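Local coordinates for NADPH-flavin oxidoreductase (PDB 2H0U) that uses FMN to carry out NAD(P)H-dependent flavin reduction, as a nitroreductase-family oxidoreductase of Helicobacter pylori, at the interface of chains A and B. Numbering follows the deposited sequence. Chains: chain A/B, NADPH-flavin oxidoreductase.

The interface of chains A and B. Residues chain A 206-209, 212-213; chain B 34-35, 38, 47.
B:Glu47 and B:Arg38 grip the two backbone polar groups of A:Trp207. The amide N of A:Trp207 donates to carboxylate OE1 of B:Glu47 over 2.8 Å, meeting the syn lone pair, on the side of the other oxygen. Guanidinium NH1 of B:Arg38 reaches carbonyl O of A:Trp207 at 2.9 Å; the bond is nearly straight (166° at H) and lies in the guanidinium plane, but approaches from above the carbonyl plane. On its own chain B:Arg38 grips B:Glu35 side-on through two hydrogen bonds, NE to OE1 at 2.8 Å, also a salt bridge, and NH2 to OE2 at 2.9 Å. This fork, one helical turn back, fixes the rotation of the guanidinium and keeps NH1 turned across the interface; the negative carboxylate probably also offsets its charge. A water bridges the same OE1 of B:Glu35 to hydroxyl OG1 of A:Thr209, 2.7 Å from the water.

Van der Waals contacts flank the polar core. CG of B:Arg38, anti to the backbone N (chi1 -167°), packs 3.7 Å from CD1 of A:Ile212; a bend at chi3 then turns the guanidinium towards B:Glu35 and carbonyl O of A:Trp207. The methyls of B:Val34 lie over one face of the A:Tyr213 ring, CG1 near the CG end, 3.6 Å from that atom, and CG2 towards the phenol end. Aliphatic CD of A:Arg206 lies 3.4 Å from carboxylate carbon CD of B:Glu47, guanidinium and carboxylate planes 48° apart, without a salt bridge.

The patch, repeated by the two-fold, docks the C-terminal segment of one subunit against helix 27-38 and the loop carrying B:Glu47 of the other. It thus ties the dimer typical of nitroreductases together and probably helps position A:Arg206, an FMN-binding residue.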
# COMPACT_ATOMS: atom_id res chain seq x y z
N ARG A 206 9.19 15.52 6.02
CA ARG A 206 9.06 14.97 4.66
C ARG A 206 9.84 15.83 3.68
O ARG A 206 10.07 17.02 3.97
CB ARG A 206 7.57 14.96 4.21
CG ARG A 206 6.64 13.95 4.93
CD ARG A 206 7.08 12.49 4.72
NE ARG A 206 6.10 11.56 5.30
CZ ARG A 206 6.04 11.23 6.58
NH1 ARG A 206 6.95 11.67 7.44
NH2 ARG A 206 5.08 10.43 7.00
N TRP A 207 10.18 15.29 2.52
CA TRP A 207 10.63 16.14 1.41
C TRP A 207 9.58 17.21 1.11
O TRP A 207 8.39 16.97 1.27
CB TRP A 207 10.85 15.35 0.12
CG TRP A 207 12.05 14.45 0.12
CD1 TRP A 207 12.03 13.08 0.03
CD2 TRP A 207 13.43 14.82 0.17
NE1 TRP A 207 13.32 12.58 0.03
CE2 TRP A 207 14.20 13.63 0.12
CE3 TRP A 207 14.11 16.06 0.24
CZ2 TRP A 207 15.59 13.63 0.17
CZ3 TRP A 207 15.51 16.04 0.27
CH2 TRP A 207 16.23 14.85 0.22
N LYS A 208 10.04 18.37 0.65
CA LYS A 208 9.12 19.42 0.13
C LYS A 208 8.47 18.95 -1.18
O LYS A 208 9.01 18.09 -1.91
CB LYS A 208 9.86 20.76 -0.12
CG LYS A 208 10.41 21.37 1.12
CD LYS A 208 10.93 22.81 0.92
CE LYS A 208 9.92 23.92 1.40
NZ LYS A 208 9.43 23.73 2.82
N THR A 209 7.30 19.52 -1.45
CA THR A 209 6.47 19.12 -2.60
C THR A 209 7.25 18.94 -3.91
O THR A 209 7.09 17.91 -4.55
CB THR A 209 5.31 20.09 -2.82
OG1 THR A 209 4.59 20.22 -1.59
CG2 THR A 209 4.34 19.54 -3.89
N ILE A 212 9.13 15.59 -4.48
CA ILE A 212 8.43 14.32 -4.61
C ILE A 212 7.20 14.36 -5.55
O ILE A 212 6.45 13.40 -5.65
CB ILE A 212 8.09 13.71 -3.20
CG1 ILE A 212 7.38 14.74 -2.29
CG2 ILE A 212 9.42 13.17 -2.55
CD1 ILE A 212 5.92 15.10 -2.74
N TYR A 213 7.05 15.48 -6.26
CA TYR A 213 5.89 15.65 -7.13
C TYR A 213 6.23 16.56 -8.28
O TYR A 213 6.78 17.65 -8.07
CB TYR A 213 4.72 16.22 -6.34
CG TYR A 213 3.51 16.56 -7.20
CD1 TYR A 213 2.66 15.56 -7.69
CD2 TYR A 213 3.20 17.89 -7.48
CE1 TYR A 213 1.52 15.90 -8.47
CE2 TYR A 213 2.11 18.23 -8.23
CZ TYR A 213 1.28 17.24 -8.73
OH TYR A 213 0.19 17.62 -9.48
N VAL B 34 -2.29 15.96 -3.18
CA VAL B 34 -0.84 15.78 -3.40
C VAL B 34 -0.14 15.84 -2.03
O VAL B 34 0.77 15.05 -1.75
CB VAL B 34 -0.24 16.90 -4.31
CG1 VAL B 34 1.32 16.77 -4.32
CG2 VAL B 34 -0.78 16.77 -5.70
N GLU B 35 -0.60 16.77 -1.20
CA GLU B 35 -0.12 16.85 0.18
C GLU B 35 -0.33 15.55 0.98
O GLU B 35 0.56 15.11 1.72
CB GLU B 35 -0.70 18.08 0.89
CG GLU B 35 -0.23 18.28 2.34
CD GLU B 35 1.25 18.68 2.47
OE1 GLU B 35 1.96 18.94 1.46
OE2 GLU B 35 1.69 18.81 3.62
N ARG B 38 2.38 13.40 -0.19
CA ARG B 38 3.65 13.86 0.45
C ARG B 38 3.82 13.36 1.90
O ARG B 38 4.90 12.92 2.31
CB ARG B 38 3.75 15.39 0.44
CG ARG B 38 5.15 15.90 0.79
CD ARG B 38 5.26 17.43 0.67
NE ARG B 38 4.63 18.09 1.82
CZ ARG B 38 5.24 18.37 2.97
NH1 ARG B 38 6.53 18.09 3.14
NH2 ARG B 38 4.53 18.96 3.96
N GLU B 47 10.87 7.66 2.26
CA GLU B 47 10.09 8.30 1.17
C GLU B 47 10.69 7.96 -0.19
O GLU B 47 11.04 8.88 -0.96
CB GLU B 47 10.08 9.84 1.33
CG GLU B 47 9.46 10.37 2.59
CD GLU B 47 9.80 11.87 2.79
OE1 GLU B 47 9.36 12.70 1.97
OE2 GLU B 47 10.44 12.18 3.80
O HOH W 1 2.34 18.70 -1.25